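Local coordinates for protein aminotransferase (Psychrobacter arcticus 273-4, PDB 3IF2) that probably transfers amino groups between amino acids and keto acids, perhaps as a valine-pyruvate transaminase, using bound pyridoxal 5'-phosphate, at residues 344-358 against 365-377. Numbering follows the deposited sequence.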
# COMPACT_ATOMS: atom_id res chain seq x y z
N ALA A 344 24.87 -4.40 24.59
CA ALA A 344 25.51 -4.92 23.39
C ALA A 344 26.98 -4.47 23.29
O ALA A 344 27.84 -5.30 23.01
CB ALA A 344 24.72 -4.53 22.12
N VAL A 345 27.26 -3.19 23.54
CA VAL A 345 28.65 -2.65 23.51
C VAL A 345 29.55 -3.36 24.54
O VAL A 345 30.69 -3.71 24.21
CB VAL A 345 28.70 -1.10 23.75
CG1 VAL A 345 30.16 -0.60 23.92
CG2 VAL A 345 28.00 -0.34 22.65
N LYS A 346 29.02 -3.54 25.76
CA LYS A 346 29.70 -4.25 26.87
C LYS A 346 30.14 -5.62 26.34
O LYS A 346 31.35 -5.93 26.36
CB LYS A 346 28.72 -4.41 28.06
CG LYS A 346 29.11 -5.17 29.36
CD LYS A 346 29.57 -4.25 30.50
CE LYS A 346 29.22 -4.82 31.91
NZ LYS A 346 29.71 -6.22 32.14
N LEU A 347 29.17 -6.38 25.83
CA LEU A 347 29.40 -7.73 25.31
C LEU A 347 30.38 -7.78 24.13
O LEU A 347 31.23 -8.67 24.09
CB LEU A 347 28.08 -8.41 24.92
CG LEU A 347 27.04 -8.67 26.02
CD1 LEU A 347 25.76 -9.18 25.34
CD2 LEU A 347 27.52 -9.62 27.12
N LEU A 348 30.29 -6.81 23.22
CA LEU A 348 31.21 -6.73 22.06
C LEU A 348 32.64 -6.45 22.52
O LEU A 348 33.57 -7.07 22.01
CB LEU A 348 30.76 -5.69 21.00
CG LEU A 348 29.53 -6.06 20.15
CD1 LEU A 348 29.06 -4.87 19.38
CD2 LEU A 348 29.82 -7.19 19.20
N LYS A 349 32.80 -5.57 23.50
CA LYS A 349 34.12 -5.28 24.10
C LYS A 349 34.71 -6.45 24.89
O LYS A 349 35.91 -6.51 25.02
CB LYS A 349 34.13 -3.97 24.91
CG LYS A 349 34.03 -2.74 23.99
CD LYS A 349 34.41 -1.43 24.67
CE LYS A 349 34.61 -0.29 23.65
NZ LYS A 349 35.74 -0.49 22.65
N GLN A 350 33.90 -7.38 25.41
CA GLN A 350 34.43 -8.60 26.07
C GLN A 350 34.91 -9.60 25.03
O GLN A 350 35.90 -10.27 25.25
CB GLN A 350 33.41 -9.28 26.97
CG GLN A 350 33.12 -8.50 28.22
CD GLN A 350 31.86 -8.96 28.98
OE1 GLN A 350 31.05 -9.76 28.48
NE2 GLN A 350 31.69 -8.41 30.17
N ALA A 351 34.16 -9.73 23.93
CA ALA A 351 34.49 -10.65 22.83
C ALA A 351 35.73 -10.18 22.02
O ALA A 351 36.74 -10.86 21.95
CB ALA A 351 33.27 -10.83 21.91
N LEU A 352 35.62 -8.98 21.46
CA LEU A 352 36.65 -8.33 20.65
C LEU A 352 37.18 -7.23 21.57
O LEU A 352 37.22 -7.47 22.77
CB LEU A 352 36.00 -7.85 19.35
CG LEU A 352 35.22 -8.99 18.65
CD1 LEU A 352 34.27 -8.47 17.57
CD2 LEU A 352 36.19 -10.07 18.11
N GLY A 353 37.62 -6.06 21.10
CA GLY A 353 38.07 -5.01 22.08
C GLY A 353 39.58 -4.98 22.15
O GLY A 353 40.17 -3.89 22.14
N ASP A 354 40.20 -6.16 22.27
CA ASP A 354 41.65 -6.29 22.04
C ASP A 354 41.93 -6.30 20.53
O ASP A 354 43.07 -6.08 20.12
CB ASP A 354 42.23 -7.61 22.60
CG ASP A 354 42.34 -7.63 24.12
OD1 ASP A 354 42.68 -6.60 24.74
OD2 ASP A 354 42.11 -8.73 24.67
N TYR A 355 40.89 -6.56 19.72
CA TYR A 355 40.97 -6.68 18.27
C TYR A 355 40.57 -5.38 17.55
O TYR A 355 40.09 -4.43 18.19
CB TYR A 355 40.12 -7.88 17.84
CG TYR A 355 40.70 -9.19 18.29
CD1 TYR A 355 40.54 -9.65 19.61
CD2 TYR A 355 41.45 -9.97 17.41
CE1 TYR A 355 41.12 -10.88 20.03
CE2 TYR A 355 42.01 -11.19 17.81
CZ TYR A 355 41.84 -11.65 19.11
OH TYR A 355 42.40 -12.85 19.47
N PRO A 356 40.75 -5.32 16.20
CA PRO A 356 40.42 -4.09 15.44
C PRO A 356 38.94 -3.73 15.22
O PRO A 356 38.59 -3.18 14.17
CB PRO A 356 41.11 -4.35 14.08
CG PRO A 356 42.17 -5.34 14.39
CD PRO A 356 41.51 -6.25 15.35
N LEU A 357 38.09 -4.00 16.22
CA LEU A 357 36.67 -3.66 16.14
C LEU A 357 36.55 -2.19 16.45
O LEU A 357 37.13 -1.72 17.43
CB LEU A 357 35.82 -4.42 17.18
CG LEU A 357 34.30 -4.11 17.28
CD1 LEU A 357 33.57 -4.43 15.98
CD2 LEU A 357 33.64 -4.85 18.46
N MSE A 358 35.85 -1.49 15.57
CA MSE A 358 35.39 -0.12 15.80
C MSE A 358 33.86 -0.27 15.79
O MSE A 358 33.31 -1.11 15.06
CB MSE A 358 35.86 0.83 14.70
CG MSE A 358 37.36 0.93 14.53
SE MSE A 358 38.20 1.93 15.96
CE MSE A 358 37.67 3.74 15.49
N ALA A 365 18.36 5.08 16.63
CA ALA A 365 17.85 3.90 15.94
C ALA A 365 18.10 2.63 16.78
O ALA A 365 18.50 2.73 17.94
CB ALA A 365 18.43 3.79 14.51
N ILE A 366 17.90 1.45 16.20
CA ILE A 366 17.87 0.19 16.94
C ILE A 366 18.93 -0.82 16.51
O ILE A 366 18.74 -2.04 16.65
CB ILE A 366 16.41 -0.41 16.81
CG1 ILE A 366 16.06 -0.84 15.36
CG2 ILE A 366 15.37 0.63 17.31
CD1 ILE A 366 14.69 -1.54 15.21
N PHE A 367 20.06 -0.31 16.02
CA PHE A 367 21.15 -1.13 15.50
C PHE A 367 22.51 -0.67 15.99
O PHE A 367 22.67 0.51 16.30
CB PHE A 367 21.24 -1.01 13.97
CG PHE A 367 19.93 -1.18 13.26
CD1 PHE A 367 19.39 -2.46 13.07
CD2 PHE A 367 19.23 -0.08 12.78
CE1 PHE A 367 18.16 -2.63 12.41
CE2 PHE A 367 18.00 -0.24 12.12
CZ PHE A 367 17.47 -1.51 11.93
N LEU A 368 23.45 -1.60 16.05
CA LEU A 368 24.89 -1.28 16.21
C LEU A 368 25.57 -1.60 14.84
O LEU A 368 25.29 -2.63 14.19
CB LEU A 368 25.55 -2.01 17.40
CG LEU A 368 25.23 -1.47 18.81
CD1 LEU A 368 25.80 -2.37 19.86
CD2 LEU A 368 25.73 -0.06 19.02
N TRP A 369 26.44 -0.69 14.42
CA TRP A 369 27.19 -0.79 13.15
C TRP A 369 28.64 -1.05 13.53
O TRP A 369 29.29 -0.16 14.08
CB TRP A 369 27.00 0.51 12.38
CG TRP A 369 27.64 0.62 11.03
CD1 TRP A 369 28.70 1.41 10.69
CD2 TRP A 369 27.23 -0.03 9.83
NE1 TRP A 369 28.97 1.29 9.37
CE2 TRP A 369 28.10 0.40 8.81
CE3 TRP A 369 26.22 -0.95 9.52
CZ2 TRP A 369 27.98 -0.04 7.50
CZ3 TRP A 369 26.11 -1.41 8.20
CH2 TRP A 369 26.99 -0.95 7.21
N LEU A 370 29.10 -2.27 13.25
CA LEU A 370 30.43 -2.77 13.62
C LEU A 370 31.36 -2.72 12.42
O LEU A 370 30.98 -3.19 11.35
CB LEU A 370 30.34 -4.22 14.13
CG LEU A 370 29.80 -4.50 15.55
CD1 LEU A 370 28.59 -3.70 15.90
CD2 LEU A 370 29.51 -5.99 15.72
N TRP A 371 32.57 -2.15 12.61
CA TRP A 371 33.62 -2.04 11.58
C TRP A 371 34.88 -2.84 12.00
O TRP A 371 35.56 -2.47 12.95
CB TRP A 371 33.95 -0.56 11.33
CG TRP A 371 35.11 -0.26 10.40
CD1 TRP A 371 35.57 -1.03 9.35
CD2 TRP A 371 35.88 0.95 10.35
NE1 TRP A 371 36.62 -0.40 8.71
CE2 TRP A 371 36.82 0.82 9.29
CE3 TRP A 371 35.87 2.13 11.11
CZ2 TRP A 371 37.76 1.83 8.98
CZ3 TRP A 371 36.82 3.14 10.80
CH2 TRP A 371 37.75 2.97 9.75
N PHE A 372 35.14 -3.92 11.27
CA PHE A 372 36.30 -4.78 11.47
C PHE A 372 37.42 -4.28 10.56
O PHE A 372 37.44 -4.63 9.38
CB PHE A 372 35.95 -6.24 11.14
CG PHE A 372 34.75 -6.76 11.88
CD1 PHE A 372 34.82 -7.02 13.25
CD2 PHE A 372 33.56 -7.04 11.21
CE1 PHE A 372 33.71 -7.50 13.94
CE2 PHE A 372 32.45 -7.53 11.90
CZ PHE A 372 32.52 -7.76 13.26
N LYS A 373 38.32 -3.44 11.08
CA LYS A 373 39.46 -2.92 10.28
C LYS A 373 40.35 -4.07 9.77
O LYS A 373 40.74 -4.93 10.55
CB LYS A 373 40.34 -1.92 11.05
CG LYS A 373 39.81 -0.47 11.33
CD LYS A 373 40.91 0.31 12.12
CE LYS A 373 40.55 1.74 12.58
NZ LYS A 373 40.68 2.84 11.58
N ASP A 374 40.62 -4.10 8.45
CA ASP A 374 41.50 -5.11 7.80
C ASP A 374 41.08 -6.57 7.99
O ASP A 374 41.92 -7.44 8.23
CB ASP A 374 42.97 -4.94 8.24
CG ASP A 374 43.47 -3.52 8.12
OD1 ASP A 374 42.99 -2.77 7.24
OD2 ASP A 374 44.36 -3.15 8.91
N LEU A 375 39.78 -6.84 7.87
CA LEU A 375 39.24 -8.19 8.05
C LEU A 375 39.74 -9.03 6.86
O LEU A 375 39.62 -8.58 5.71
CB LEU A 375 37.71 -8.17 8.14
CG LEU A 375 36.95 -9.47 8.48
CD1 LEU A 375 37.42 -10.10 9.78
CD2 LEU A 375 35.43 -9.23 8.52
N PRO A 376 40.33 -10.23 7.12
CA PRO A 376 40.86 -11.05 5.99
C PRO A 376 39.82 -11.54 4.97
O PRO A 376 40.20 -11.90 3.86
CB PRO A 376 41.54 -12.24 6.68
CG PRO A 376 41.62 -11.88 8.11
CD PRO A 376 40.52 -10.93 8.40
N ILE A 377 38.54 -11.58 5.36
CA ILE A 377 37.44 -11.94 4.46
C ILE A 377 36.54 -10.71 4.32
O ILE A 377 36.71 -9.73 5.06
CB ILE A 377 36.67 -13.22 4.96
CG1 ILE A 377 35.92 -12.99 6.30
CG2 ILE A 377 37.65 -14.41 5.07
CD1 ILE A 377 35.13 -14.21 6.78
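Leu-357 and Met-358 pair with Phe-372 and Trp-371 as the antiparallel arms of a beta hairpin. Helix 324-351, which leads into the hairpin, packs its last turns on one face of the sheet, probably part of the C-terminal small domain, as in fold-type I PLP aminotransferases. Leu-357 and Phe-372 form a non-hydrogen-bonded pair, Met-358 and Trp-371 a hydrogen-bonded one. In the latter, Met-358 N reaches Trp-371 O and Trp-371 N reaches Met-358 O, both at 2.8 Å and nearly straight.

The tight side lies between helix and sheet and is made by apolar side chains. Leu-348 and Leu-370 meet tip to tip, with CD2 of each 3.7 Å apart. Leu-370 CB also touches Leu-357 CD1. Leu-357 CG is anti to the backbone N (chi1 177°), which lays this side chain alongside Phe-372, pointing the same way. Leu-352 CD1 comes in at the edge of the Phe-372 ring, in its plane, 3.8 Å from CE1. Near the start of the strand, Leu-368 CD1 rests against Ala-344 CB and Val-345 CG2. Helix 423-441 adds Ile-430 against Leu-348. With Leu-370 cut back to an alanine, a gap is likely to open under the helix where Leu-348 CD1 and CD2 now meet the Leu-370 methyls.

The other face is looser and partly exposed. Met-358, a selenomethionine, runs beside Trp-371, with its CB 3.8 Å from CE3. Trp-371 NE1 is hydrogen-bonded to Glu-413 OE1, and Phe-187 and His-410 meet its ring edge-to-face. Lys-373 lays CG over one face of the same indole, toward its rim, while its NZ makes a long, weak ion pair with Glu-177. At the outer end of the pairing, Lys-373 N donates to Pro-356 O at 3.1 Å, the donor N tilted 30° from the Pro-356 carbonyl plane.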